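Putative cell surface protein (Streptococcus pyogenes, PDB 4OFQ) is an antigen I/II-family surface protein that probably serves as an adhesin, its C-terminal region built of beta-sandwich domains. Local coordinates at residues A[96-101]-A[131-136]; A[43-48]-A[149-154]; A[235-240]-A[306-311]; A[189-194]-A[333-338]; A[241-246]-A[314-319]. All blocks are in the same frame, centred on the assembly; numbering follows the deposited sequence. Where two conformers were deposited one is given.

Contact 1 (A[96-101]-A[131-136])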
# COMPACT_ATOMS: atom_id res chain seq x y z
N LEU A 96 -7.20 -27.02 -12.41
CA LEU A 96 -7.15 -28.27 -11.65
C LEU A 96 -7.55 -28.06 -10.20
O LEU A 96 -7.60 -29.03 -9.43
CB LEU A 96 -5.75 -28.87 -11.69
CG LEU A 96 -5.15 -29.06 -13.08
CD1 LEU A 96 -3.80 -29.75 -12.96
CD2 LEU A 96 -6.09 -29.85 -13.98
N LEU A 97 -7.81 -26.80 -9.84
CA LEU A 97 -8.08 -26.42 -8.46
C LEU A 97 -9.40 -25.68 -8.32
O LEU A 97 -9.68 -24.76 -9.09
CB LEU A 97 -6.97 -25.47 -7.96
CG LEU A 97 -5.53 -25.96 -8.02
CD1 LEU A 97 -4.58 -24.80 -7.77
CD2 LEU A 97 -5.31 -27.06 -6.99
N GLU A 98 -10.18 -26.07 -7.32
CA GLU A 98 -11.37 -25.31 -6.96
C GLU A 98 -10.89 -24.07 -6.23
O GLU A 98 -10.15 -24.18 -5.26
CB GLU A 98 -12.26 -26.10 -6.02
CG GLU A 98 -12.74 -27.43 -6.56
CD GLU A 98 -13.86 -28.02 -5.74
OE1 GLU A 98 -14.01 -27.60 -4.57
OE2 GLU A 98 -14.60 -28.89 -6.27
N MET A 99 -11.29 -22.90 -6.70
CA MET A 99 -10.99 -21.67 -5.99
C MET A 99 -12.21 -21.24 -5.19
O MET A 99 -13.25 -20.92 -5.78
CB MET A 99 -10.58 -20.55 -6.95
CG MET A 99 -10.25 -19.25 -6.22
SD MET A 99 -9.58 -17.94 -7.28
CE MET A 99 -8.34 -18.79 -8.22
N ARG A 100 -12.11 -21.23 -3.86
CA ARG A 100 -13.25 -20.93 -3.01
C ARG A 100 -12.97 -19.72 -2.13
O ARG A 100 -12.03 -19.73 -1.33
CB ARG A 100 -13.62 -22.15 -2.13
CG ARG A 100 -14.21 -23.32 -2.89
CD ARG A 100 -14.37 -24.51 -1.94
NE ARG A 100 -14.93 -25.69 -2.60
CZ ARG A 100 -16.17 -26.11 -2.43
NH1 ARG A 100 -17.00 -25.46 -1.62
NH2 ARG A 100 -16.59 -27.19 -3.08
N HIS A 101 -13.79 -18.68 -2.27
CA HIS A 101 -13.64 -17.52 -1.42
C HIS A 101 -14.51 -17.78 -0.21
O HIS A 101 -15.75 -17.70 -0.29
CB HIS A 101 -14.07 -16.24 -2.14
CG HIS A 101 -13.66 -14.98 -1.44
ND1 HIS A 101 -14.08 -13.73 -1.83
CD2 HIS A 101 -12.86 -14.78 -0.36
CE1 HIS A 101 -13.56 -12.82 -1.03
NE2 HIS A 101 -12.81 -13.43 -0.13
N VAL A 131 -8.57 -26.12 -3.85
CA VAL A 131 -8.73 -27.54 -3.56
C VAL A 131 -8.48 -28.34 -4.83
O VAL A 131 -9.08 -28.06 -5.86
CB VAL A 131 -10.15 -27.87 -3.05
CG1 VAL A 131 -10.30 -29.38 -2.75
CG2 VAL A 131 -10.48 -27.02 -1.82
N ALA A 132 -7.57 -29.31 -4.78
CA ALA A 132 -7.37 -30.16 -5.96
C ALA A 132 -8.66 -30.89 -6.32
O ALA A 132 -9.20 -31.64 -5.50
CB ALA A 132 -6.26 -31.16 -5.70
N LYS A 133 -9.14 -30.68 -7.55
CA LYS A 133 -10.36 -31.32 -8.04
C LYS A 133 -10.26 -32.85 -8.16
O LYS A 133 -11.26 -33.56 -8.00
CB LYS A 133 -10.76 -30.73 -9.40
CG LYS A 133 -11.06 -29.24 -9.39
CD LYS A 133 -11.41 -28.78 -10.80
CE LYS A 133 -11.62 -27.29 -10.87
NZ LYS A 133 -12.02 -26.90 -12.25
N ASP A 134 -9.07 -33.33 -8.47
CA ASP A 134 -8.82 -34.76 -8.69
C ASP A 134 -7.56 -35.13 -7.91
O ASP A 134 -6.45 -35.10 -8.46
CB ASP A 134 -8.62 -35.04 -10.18
CG ASP A 134 -8.55 -36.54 -10.51
OD1 ASP A 134 -8.19 -37.36 -9.64
OD2 ASP A 134 -8.84 -36.88 -11.67
N PRO A 135 -7.73 -35.45 -6.62
CA PRO A 135 -6.61 -35.73 -5.71
C PRO A 135 -5.64 -36.76 -6.26
O PRO A 135 -4.42 -36.54 -6.20
CB PRO A 135 -7.31 -36.26 -4.46
CG PRO A 135 -8.61 -35.54 -4.45
CD PRO A 135 -9.02 -35.41 -5.90
N ALA A 136 -6.15 -37.87 -6.80
CA ALA A 136 -5.28 -38.91 -7.33
C ALA A 136 -4.47 -38.39 -8.52
O ALA A 136 -3.27 -38.63 -8.62
CB ALA A 136 -6.07 -40.13 -7.71
O HOH W 1 -6.88 -31.73 -9.31
O HOH W 2 -11.03 -23.99 -11.46
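Leu96 O receives Lys133 N at 2.9 Å in a nearly straight bond (N-H...O 175°), and the same carbonyl accepts from a water that in turn takes Asp134 N, so the turn leaving residues 131-132 is held at its first two amides. At Leu97 the side chain leaves on the face shared with Ala132. Its CD2 lies 3.9 Å from Ala132 CA, a branched apolar end over a residue small enough to admit it, and Phe138 of helix 135-143 packs on both. Strand 97-102 is the outermost strand of a mixed sheet in the C2 domain, paired antiparallel with strand 127-132. Glu98 closes the hydrogen-bonded pair with Val131: Glu98 N gives to Val131 O at 2.7 Å, and Val131 N returns a bond of 2.9 Å to Glu98 O. On this other face Glu98 and Val131 run side by side with their CB atoms 4.1 Å apart. Glu98 CG, anti to its own carbonyl carbon (chi1 -59°), meets Lys133 CG at 3.8 Å, so the two long chains touch through methylenes rather than charges. Lys133 NZ goes instead to Asn95 O, and shares a water with Leu97 O. Arg100 then grips Glu98 OE1 side-on, NE at 2.9 Å and NH2 from the same face of the carboxylate, with the oxygen in the guanidinium plane.

Contact 2 (A[43-48]-A[149-154])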
# COMPACT_ATOMS: atom_id res chain seq x y z
N ALA A 43 3.36 -17.02 -3.39
CA ALA A 43 3.19 -18.03 -2.37
C ALA A 43 3.63 -19.37 -2.92
O ALA A 43 3.37 -19.68 -4.10
CB ALA A 43 1.73 -18.10 -1.91
N LYS A 44 4.28 -20.16 -2.07
CA LYS A 44 4.72 -21.50 -2.47
C LYS A 44 3.94 -22.58 -1.74
O LYS A 44 3.75 -22.51 -0.52
CB LYS A 44 6.22 -21.70 -2.19
CG LYS A 44 6.69 -23.14 -2.46
CD LYS A 44 8.20 -23.32 -2.26
CE LYS A 44 8.56 -23.41 -0.80
NZ LYS A 44 10.01 -23.69 -0.58
N GLN A 45 3.51 -23.58 -2.51
CA GLN A 45 2.91 -24.80 -1.99
C GLN A 45 3.98 -25.87 -2.13
O GLN A 45 4.35 -26.25 -3.24
CB GLN A 45 1.66 -25.14 -2.81
CG GLN A 45 0.87 -26.41 -2.42
CD GLN A 45 -0.49 -26.45 -3.13
OE1 GLN A 45 -0.68 -25.81 -4.18
NE2 GLN A 45 -1.45 -27.20 -2.57
N ASP A 46 4.51 -26.33 -0.99
CA ASP A 46 5.76 -27.08 -0.94
C ASP A 46 5.53 -28.59 -1.00
O ASP A 46 5.01 -29.19 -0.06
CB ASP A 46 6.48 -26.71 0.37
CG ASP A 46 7.81 -27.43 0.56
OD1 ASP A 46 8.32 -28.08 -0.38
OD2 ASP A 46 8.36 -27.32 1.67
N PHE A 47 5.96 -29.21 -2.09
CA PHE A 47 5.75 -30.65 -2.27
C PHE A 47 7.07 -31.40 -2.30
O PHE A 47 7.09 -32.62 -2.44
CB PHE A 47 4.99 -30.94 -3.56
CG PHE A 47 3.54 -30.55 -3.51
CD1 PHE A 47 2.84 -30.61 -2.32
CD2 PHE A 47 2.88 -30.12 -4.65
CE1 PHE A 47 1.49 -30.25 -2.27
CE2 PHE A 47 1.54 -29.77 -4.61
CZ PHE A 47 0.84 -29.83 -3.42
N ASP A 48 8.17 -30.67 -2.18
CA ASP A 48 9.50 -31.25 -2.29
C ASP A 48 9.70 -32.55 -1.50
O ASP A 48 10.25 -33.52 -2.02
CB ASP A 48 10.56 -30.21 -1.91
CG ASP A 48 11.96 -30.73 -2.10
OD1 ASP A 48 12.38 -30.87 -3.26
OD2 ASP A 48 12.63 -30.99 -1.09
N ILE A 149 3.95 -25.79 -6.22
CA ILE A 149 3.02 -24.91 -6.91
C ILE A 149 3.29 -23.48 -6.43
O ILE A 149 3.45 -23.25 -5.23
CB ILE A 149 1.55 -25.28 -6.63
CG1 ILE A 149 1.34 -26.80 -6.76
CG2 ILE A 149 0.62 -24.50 -7.59
CD1 ILE A 149 1.68 -27.36 -8.14
N THR A 150 3.36 -22.55 -7.38
CA THR A 150 3.59 -21.14 -7.07
C THR A 150 2.36 -20.30 -7.42
O THR A 150 1.89 -20.31 -8.56
CB THR A 150 4.82 -20.60 -7.82
OG1 THR A 150 5.98 -21.37 -7.45
CG2 THR A 150 5.06 -19.12 -7.50
N TYR A 151 1.85 -19.59 -6.41
CA TYR A 151 0.68 -18.74 -6.58
C TYR A 151 1.14 -17.29 -6.64
O TYR A 151 1.89 -16.83 -5.78
CB TYR A 151 -0.30 -18.92 -5.40
CG TYR A 151 -0.90 -20.31 -5.23
CD1 TYR A 151 -0.12 -21.39 -4.84
CD2 TYR A 151 -2.26 -20.53 -5.42
CE1 TYR A 151 -0.67 -22.67 -4.68
CE2 TYR A 151 -2.83 -21.80 -5.25
CZ TYR A 151 -2.03 -22.87 -4.88
OH TYR A 151 -2.57 -24.14 -4.71
N ASN A 152 0.70 -16.57 -7.67
CA ASN A 152 1.03 -15.15 -7.77
C ASN A 152 -0.27 -14.37 -7.68
O ASN A 152 -1.10 -14.44 -8.58
CB ASN A 152 1.73 -14.90 -9.10
CG ASN A 152 2.39 -13.54 -9.15
OD1 ASN A 152 1.72 -12.52 -9.07
ND2 ASN A 152 3.71 -13.54 -9.33
N LEU A 153 -0.45 -13.64 -6.57
CA LEU A 153 -1.75 -13.10 -6.18
C LEU A 153 -1.63 -11.60 -5.90
O LEU A 153 -0.70 -11.19 -5.23
CB LEU A 153 -2.18 -13.76 -4.86
CG LEU A 153 -2.16 -15.29 -4.82
CD1 LEU A 153 -2.52 -15.82 -3.42
CD2 LEU A 153 -3.12 -15.83 -5.88
N SER A 154 -2.57 -10.80 -6.39
CA SER A 154 -2.56 -9.36 -6.08
C SER A 154 -3.83 -8.93 -5.37
O SER A 154 -4.93 -9.23 -5.84
CB SER A 154 -2.39 -8.53 -7.36
OG SER A 154 -1.14 -8.80 -7.97
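Gln45 OE1 takes the hydroxyl hydrogen of Tyr151 OH at 2.6 Å, the donor standing 39° above the amide plane. The oxygen lies at the edge of the tyrosine ring, in its plane, and the amide is turned 43° from that ring. Gln45 CG is anti to the backbone N (chi1 -180°), and the extended chain runs beside Ile149, whose CB and CG1 both lie 3.4 Å from Gln45 OE1. Ile149 CG1 is also met by Phe47 CE2 at 3.7 Å. Beneath these side chains the strands 38-45 and 149-157 pair antiparallel in one sheet of the C2 domain's beta sandwich. Gln45 with Ile149 and Ala43 with Tyr151 are hydrogen-bonded pairs, Gln45 N reaching Ile149 O at 2.7 Å. Ala43 is small enough to sit against Tyr151, CB to CB 4.1 Å, while Tyr66 of strand 64-70 stacks on the ring. A phenol thus satisfies a buried amide oxygen amid hydrocarbon; the bond steadies the amide and orients the hydroxyl hydrogen, while Tyr66 and Trp130 hold the ring.

Contact 3 (A[235-240]-A[306-311])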
# COMPACT_ATOMS: atom_id res chain seq x y z
N THR A 235 6.55 8.53 -7.37
CA THR A 235 6.18 8.94 -8.74
C THR A 235 5.35 10.24 -8.78
O THR A 235 5.23 10.88 -9.84
CB THR A 235 5.47 7.82 -9.52
OG1 THR A 235 4.34 7.35 -8.78
CG2 THR A 235 6.42 6.66 -9.76
N GLU A 236 4.79 10.62 -7.64
CA GLU A 236 4.00 11.86 -7.55
C GLU A 236 4.07 12.45 -6.15
O GLU A 236 3.97 11.72 -5.17
CB GLU A 236 2.54 11.60 -7.91
CG GLU A 236 1.62 12.82 -7.71
CD GLU A 236 0.17 12.52 -8.05
OE1 GLU A 236 -0.37 11.51 -7.55
OE2 GLU A 236 -0.43 13.30 -8.83
N TYR A 237 4.22 13.77 -6.08
CA TYR A 237 4.20 14.52 -4.82
C TYR A 237 3.81 15.93 -5.25
O TYR A 237 4.64 16.73 -5.71
CB TYR A 237 5.57 14.51 -4.13
CG TYR A 237 5.58 14.94 -2.65
CD1 TYR A 237 5.60 16.29 -2.28
CD2 TYR A 237 5.61 13.99 -1.64
CE1 TYR A 237 5.63 16.68 -0.93
CE2 TYR A 237 5.63 14.36 -0.29
CZ TYR A 237 5.64 15.70 0.06
OH TYR A 237 5.69 16.03 1.41
N LYS A 238 2.52 16.22 -5.14
CA LYS A 238 1.93 17.42 -5.74
C LYS A 238 0.99 18.10 -4.76
O LYS A 238 0.12 17.45 -4.17
CB LYS A 238 1.18 17.03 -7.01
CG LYS A 238 0.50 18.20 -7.73
CD LYS A 238 -0.02 17.78 -9.09
CE LYS A 238 -1.24 16.89 -8.99
NZ LYS A 238 -1.83 16.68 -10.36
N PHE A 239 1.15 19.42 -4.61
CA PHE A 239 0.27 20.22 -3.77
C PHE A 239 -0.80 20.81 -4.68
O PHE A 239 -0.48 21.39 -5.72
CB PHE A 239 1.03 21.38 -3.13
CG PHE A 239 2.18 20.97 -2.24
CD1 PHE A 239 3.39 20.56 -2.78
CD2 PHE A 239 2.07 21.07 -0.86
CE1 PHE A 239 4.46 20.22 -1.97
CE2 PHE A 239 3.13 20.74 -0.04
CZ PHE A 239 4.34 20.31 -0.60
N VAL A 240 -2.06 20.70 -4.27
CA VAL A 240 -3.16 21.34 -4.99
C VAL A 240 -3.97 22.23 -4.04
O VAL A 240 -4.40 21.80 -2.97
CB VAL A 240 -4.07 20.31 -5.67
CG1 VAL A 240 -5.16 21.01 -6.44
CG2 VAL A 240 -3.26 19.42 -6.60
N SER A 306 16.03 6.90 2.12
CA SER A 306 15.91 8.33 2.45
C SER A 306 14.47 8.76 2.65
O SER A 306 13.57 8.35 1.91
CB SER A 306 16.52 9.20 1.34
OG SER A 306 16.32 10.58 1.61
N GLU A 307 14.25 9.59 3.66
CA GLU A 307 12.94 10.24 3.81
C GLU A 307 12.75 11.26 2.70
O GLU A 307 13.71 11.65 2.04
CB GLU A 307 12.84 10.95 5.16
CG GLU A 307 12.87 10.03 6.37
CD GLU A 307 12.46 10.73 7.66
OE1 GLU A 307 12.87 11.89 7.85
OE2 GLU A 307 11.72 10.11 8.47
N PHE A 308 11.51 11.69 2.49
CA PHE A 308 11.25 12.79 1.56
C PHE A 308 10.10 13.64 2.09
O PHE A 308 9.06 13.12 2.48
CB PHE A 308 10.93 12.29 0.14
CG PHE A 308 10.67 13.41 -0.86
CD1 PHE A 308 11.72 14.04 -1.50
CD2 PHE A 308 9.38 13.84 -1.12
CE1 PHE A 308 11.49 15.08 -2.41
CE2 PHE A 308 9.14 14.87 -2.02
CZ PHE A 308 10.21 15.49 -2.67
N GLY A 309 10.29 14.95 2.12
CA GLY A 309 9.20 15.83 2.51
C GLY A 309 9.49 17.27 2.13
O GLY A 309 10.66 17.67 2.06
N ALA A 310 8.44 18.03 1.88
CA ALA A 310 8.59 19.45 1.57
C ALA A 310 7.37 20.21 2.05
O ALA A 310 6.27 19.65 2.13
CB ALA A 310 8.77 19.64 0.06
N ASP A 311 7.58 21.49 2.39
CA ASP A 311 6.49 22.41 2.69
C ASP A 311 6.44 23.47 1.61
O ASP A 311 7.49 23.94 1.13
CB ASP A 311 6.72 23.13 4.02
CG ASP A 311 6.50 22.24 5.22
OD1 ASP A 311 6.05 21.08 5.04
OD2 ASP A 311 6.79 22.70 6.34
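Tyr237 reaches from strand 237-242 into the interior of the C-terminal domain, where the two sheets of a beta sandwich face each other, and meets residues 308-310 leading into strand 310-318 of the other sheet. The segments run nearly in the same direction, but their backbones stay apart, with Tyr237 CA 9.0 Å from Gly309 CA, so side chains fill the gap. Tyr237 CB only grazes Phe308 CE2; CG, anti to the backbone N (chi1 -165°), comes to 3.6 Å from that same atom, which stands over the centre of the tyrosine ring. The pair is a T-shaped stack: the edge of Phe308 points at the face of Tyr237, planes 87° apart and centroids 4.9 Å apart. Such a contact suits two aromatics because the ring hydrogens of one meet the electron-rich face of the other. Farther out, Tyr237 CD2 and CE2 pass Phe308 CD2, and Tyr237 CE1 lies 4.4 Å from Ala310 CB. At the tip, OH accepts a weak bond from Ala310 N at 3.4 Å and passes Gly309 CA, while its stronger partner is Trp224 O. The hydroxyl suits the ring's end, where backbone polar groups lie. Phe239, also facing inward, packs on Leu221 of strand 216-222. Its CZ, at the ring edge, reaches Ala310 O at 3.4 Å, the oxygen lying in the ring plane.

Contact 4 (A[189-194]-A[333-338])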
# COMPACT_ATOMS: atom_id res chain seq x y z
N SER A 189 1.10 3.19 6.18
CA SER A 189 1.37 4.54 6.64
C SER A 189 0.07 5.32 6.76
O SER A 189 -0.78 5.24 5.87
CB SER A 189 2.32 5.25 5.67
OG SER A 189 3.64 4.77 5.83
N GLU A 190 -0.10 6.04 7.86
CA GLU A 190 -1.24 6.93 7.98
C GLU A 190 -0.83 8.26 7.38
O GLU A 190 0.10 8.90 7.87
CB GLU A 190 -1.68 7.10 9.42
CG GLU A 190 -2.91 7.98 9.55
CD GLU A 190 -3.38 8.12 10.99
OE1 GLU A 190 -2.95 7.31 11.83
OE2 GLU A 190 -4.17 9.05 11.27
N LEU A 191 -1.53 8.66 6.33
CA LEU A 191 -1.24 9.88 5.60
C LEU A 191 -2.01 11.04 6.22
O LEU A 191 -3.23 10.98 6.33
CB LEU A 191 -1.67 9.73 4.14
CG LEU A 191 -1.18 8.47 3.43
CD1 LEU A 191 -1.70 8.42 2.00
CD2 LEU A 191 0.34 8.43 3.46
N THR A 192 -1.29 12.10 6.61
CA THR A 192 -1.94 13.33 7.07
C THR A 192 -1.13 14.52 6.55
O THR A 192 0.09 14.44 6.39
CB THR A 192 -2.07 13.41 8.62
OG1 THR A 192 -0.79 13.60 9.22
CG2 THR A 192 -2.71 12.16 9.21
N VAL A 193 -1.82 15.62 6.25
CA VAL A 193 -1.13 16.88 5.94
C VAL A 193 -1.83 18.01 6.69
O VAL A 193 -2.97 17.86 7.12
CB VAL A 193 -1.10 17.19 4.42
CG1 VAL A 193 -0.17 16.19 3.69
CG2 VAL A 193 -2.50 17.16 3.84
N HIS A 194 -1.14 19.13 6.85
CA HIS A 194 -1.69 20.23 7.62
C HIS A 194 -1.53 21.55 6.88
O HIS A 194 -0.56 21.77 6.15
CB HIS A 194 -1.04 20.31 9.00
CG HIS A 194 -1.23 19.07 9.82
ND1 HIS A 194 -0.36 18.00 9.76
CD2 HIS A 194 -2.19 18.72 10.70
CE1 HIS A 194 -0.77 17.05 10.57
NE2 HIS A 194 -1.89 17.46 11.15
N ASN A 333 1.93 9.68 -4.74
CA ASN A 333 1.71 8.47 -5.53
C ASN A 333 0.22 8.18 -5.74
O ASN A 333 -0.26 7.08 -5.53
CB ASN A 333 2.44 7.26 -4.91
CG ASN A 333 3.95 7.30 -5.13
OD1 ASN A 333 4.49 8.31 -5.58
ND2 ASN A 333 4.63 6.20 -4.84
N GLY A 334 -0.53 9.21 -6.13
CA GLY A 334 -1.93 9.04 -6.43
C GLY A 334 -2.88 9.04 -5.24
O GLY A 334 -4.10 9.02 -5.44
N ASN A 335 -2.35 9.08 -4.02
CA ASN A 335 -3.20 9.13 -2.82
C ASN A 335 -3.49 10.58 -2.46
O ASN A 335 -2.56 11.33 -2.19
CB ASN A 335 -2.51 8.47 -1.62
CG ASN A 335 -2.23 6.99 -1.85
OD1 ASN A 335 -3.09 6.14 -1.61
ND2 ASN A 335 -1.03 6.69 -2.30
N PRO A 336 -4.76 10.98 -2.48
CA PRO A 336 -5.07 12.35 -2.06
C PRO A 336 -5.11 12.45 -0.55
O PRO A 336 -5.74 11.61 0.11
CB PRO A 336 -6.47 12.58 -2.64
CG PRO A 336 -7.08 11.22 -2.74
CD PRO A 336 -5.94 10.27 -3.01
N VAL A 337 -4.45 13.47 0.00
CA VAL A 337 -4.43 13.70 1.44
C VAL A 337 -4.96 15.11 1.64
O VAL A 337 -4.31 16.09 1.24
CB VAL A 337 -3.00 13.56 2.03
CG1 VAL A 337 -3.06 13.39 3.54
CG2 VAL A 337 -2.28 12.34 1.40
N LYS A 338 -6.14 15.23 2.23
CA LYS A 338 -6.76 16.54 2.42
C LYS A 338 -6.36 17.16 3.75
O LYS A 338 -6.45 16.52 4.80
CB LYS A 338 -8.28 16.44 2.31
CG LYS A 338 -8.98 17.77 2.52
CD LYS A 338 -10.50 17.60 2.47
CE LYS A 338 -10.95 17.21 1.08
NZ LYS A 338 -12.44 17.07 1.02
O HOH W 3 -4.82 15.12 6.56
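Val337 packs against Leu191 and Val193, which flank Thr192 in the link that leads from strand 177-188 of the first beta-sandwich domain toward strand 194-198 of the second. The contact therefore lays the interdomain connection against strand 335-338 of the C-terminal domain. Both methyls of Val337 are used. CG2 meets Leu191 CB at 3.8 Å, and CG1, anti to the backbone N (chi1 -163°), touches Leu191 O and Thr192 CA, each at 3.7 Å. Leu191 crosses Val337 at about a right angle and, in the conformer given, its CD1 reaches Asn335 CB at 3.7 Å, so the asparagine takes part through its methylene. Val193 comes in obliquely, its CG2 3.8 Å from Val337 CG1 and 3.3 Å from Val337 O. Branched aliphatic residues suit this place, since no direct hydrogen bond joins the segments and the fit depends on apolar surface.

Further out, the amide of Asn335 is held by Asn36 N at OD1 and by Val332 O at ND2, while its CB faces the leucine. Leu191 also packs on Pro35 and Trp224, and Val193 on Tyr328 and Leu330 of strand 323-332, a strand that pairs with 335-338 and so sets the position of Val337. One water bridges the backbones, accepting from Val193 N at 3.1 Å and donating to Lys338 O at 2.8 Å.

Contact 5 (A[241-246]-A[314-319])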
# COMPACT_ATOMS: atom_id res chain seq x y z
N ASP A 241 -4.21 23.48 -4.43
CA ASP A 241 -4.89 24.41 -3.53
C ASP A 241 -5.83 25.30 -4.33
O ASP A 241 -5.39 26.06 -5.19
CB ASP A 241 -3.84 25.24 -2.77
CG ASP A 241 -4.43 26.00 -1.60
OD1 ASP A 241 -5.58 26.46 -1.71
OD2 ASP A 241 -3.75 26.12 -0.57
N GLN A 242 -7.13 25.18 -4.06
CA GLN A 242 -8.11 26.07 -4.69
C GLN A 242 -8.25 27.28 -3.79
O GLN A 242 -8.95 27.24 -2.78
CB GLN A 242 -9.47 25.38 -4.83
CG GLN A 242 -10.60 26.31 -5.29
CD GLN A 242 -10.33 26.98 -6.64
OE1 GLN A 242 -10.16 26.29 -7.66
NE2 GLN A 242 -10.30 28.32 -6.66
N LEU A 243 -7.55 28.35 -4.14
CA LEU A 243 -7.58 29.56 -3.32
C LEU A 243 -8.91 30.26 -3.49
O LEU A 243 -9.54 30.18 -4.54
CB LEU A 243 -6.44 30.50 -3.74
CG LEU A 243 -5.04 29.95 -3.48
CD1 LEU A 243 -4.00 30.77 -4.25
CD2 LEU A 243 -4.74 29.94 -1.99
N GLN A 244 -9.37 30.93 -2.43
CA GLN A 244 -10.58 31.74 -2.52
C GLN A 244 -10.17 33.03 -3.21
O GLN A 244 -10.00 34.06 -2.57
CB GLN A 244 -11.12 32.03 -1.13
CG GLN A 244 -12.53 32.57 -1.12
CD GLN A 244 -13.09 32.67 0.29
OE1 GLN A 244 -13.05 31.71 1.07
NE2 GLN A 244 -13.62 33.83 0.63
N HIS A 245 -10.00 32.97 -4.53
CA HIS A 245 -9.43 34.10 -5.27
C HIS A 245 -10.32 35.35 -5.37
O HIS A 245 -9.88 36.39 -5.86
CB HIS A 245 -8.92 33.66 -6.66
CG HIS A 245 -10.01 33.24 -7.60
ND1 HIS A 245 -11.12 32.53 -7.20
CD2 HIS A 245 -10.15 33.44 -8.93
CE1 HIS A 245 -11.90 32.31 -8.24
NE2 HIS A 245 -11.33 32.84 -9.31
N THR A 246 -11.56 35.26 -4.91
CA THR A 246 -12.37 36.46 -4.72
C THR A 246 -11.77 37.36 -3.62
O THR A 246 -11.97 38.57 -3.63
CB THR A 246 -13.80 36.11 -4.30
OG1 THR A 246 -13.77 35.17 -3.22
CG2 THR A 246 -14.57 35.49 -5.47
N VAL A 314 2.69 29.78 0.39
CA VAL A 314 1.97 30.52 -0.63
C VAL A 314 1.58 31.89 -0.09
O VAL A 314 0.87 31.98 0.91
CB VAL A 314 0.71 29.74 -1.08
CG1 VAL A 314 -0.10 30.56 -2.06
CG2 VAL A 314 1.12 28.41 -1.70
N VAL A 315 2.07 32.93 -0.75
CA VAL A 315 1.87 34.31 -0.30
C VAL A 315 0.74 34.94 -1.10
O VAL A 315 0.77 34.91 -2.33
CB VAL A 315 3.15 35.13 -0.47
CG1 VAL A 315 2.91 36.56 -0.09
CG2 VAL A 315 4.28 34.55 0.39
N VAL A 316 -0.26 35.50 -0.41
CA VAL A 316 -1.39 36.15 -1.06
C VAL A 316 -1.61 37.55 -0.48
O VAL A 316 -1.16 37.85 0.62
CB VAL A 316 -2.71 35.33 -0.94
CG1 VAL A 316 -2.49 33.88 -1.41
CG2 VAL A 316 -3.23 35.35 0.50
N LYS A 317 -2.29 38.40 -1.24
CA LYS A 317 -2.73 39.71 -0.76
C LYS A 317 -4.24 39.66 -0.53
O LYS A 317 -5.00 39.13 -1.35
CB LYS A 317 -2.36 40.78 -1.78
CG LYS A 317 -2.95 42.15 -1.52
CD LYS A 317 -2.60 43.10 -2.66
CE LYS A 317 -3.12 44.51 -2.42
NZ LYS A 317 -2.73 45.41 -3.55
N ARG A 318 -4.68 40.19 0.61
CA ARG A 318 -6.09 40.16 0.96
C ARG A 318 -6.77 41.35 0.31
O ARG A 318 -6.47 42.51 0.63
CB ARG A 318 -6.29 40.17 2.48
CG ARG A 318 -7.75 40.29 2.93
CD ARG A 318 -8.61 39.09 2.52
NE ARG A 318 -7.92 37.81 2.62
CZ ARG A 318 -7.82 37.08 3.74
NH1 ARG A 318 -8.36 37.51 4.88
NH2 ARG A 318 -7.18 35.92 3.70
N ILE A 319 -7.66 41.08 -0.63
CA ILE A 319 -8.18 42.13 -1.50
C ILE A 319 -9.65 42.50 -1.27
O ILE A 319 -10.13 43.47 -1.84
CB ILE A 319 -7.98 41.80 -3.00
CG1 ILE A 319 -8.59 40.44 -3.34
CG2 ILE A 319 -6.50 41.82 -3.35
CD1 ILE A 319 -8.92 40.27 -4.82
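Leu243 meets Val314 and Val316 in a loose apolar contact between the two sheets of the C-terminal beta sandwich, at the end where strand 237-242 gives way to a turn and strand 310-318 finishes. The paths run almost in the same direction without backbone pairing. Leu243 CD1 lies 4.5 Å from Val314 CG1 and equally far from Val316 CG1. Two valines with one residue between them in the strand both face inward, and a single leucine methyl reaches both, as suits a long side chain opposite short beta-branched ones.

No hydrogen bond joins the two segments; the polar groups are used within residues 241-246 or by residues 286-287. Gln242 NE2 donates to Leu243 O at 2.9 Å and also to Thr287 O, while Gln244 is the centre of an inverse gamma turn in which His245 N makes a weak bond to the same Leu243 O. The imidazole of His245 goes to Glu286 O.

Contacts of an alkyl group with backbone oxygen close the far end. Ile319 CG1 lies between its backbone N and carbonyl carbon (chi1 55°), and CD1 continues beyond it to the turn, 4.1 Å from His245 O and 3.7 Å from Thr246 O.

In the fold
Contacts 1 and 2 belong to the first domain and contacts 3 and 5 to the second, with contact 4 laid where the chain passes between them. Contacts 2 and 3 are buried; the other three mix buried and exposed residues. Only contacts 1 and 2 pair strands through backbone hydrogen bonds, and they touch through Leu97 CD1 and Tyr151 OH. Contacts 3 and 5 share strands 237-242 and 310-318, joining facing sheets by side chains: aromatic near the domain's inner end, sparse and aliphatic at contact 5, whose centre is about 22 Å from that of contact 3. Contact 4 meets contact 3 through Glu236 OE1 with Gly334 N, a probable hydrogen bond.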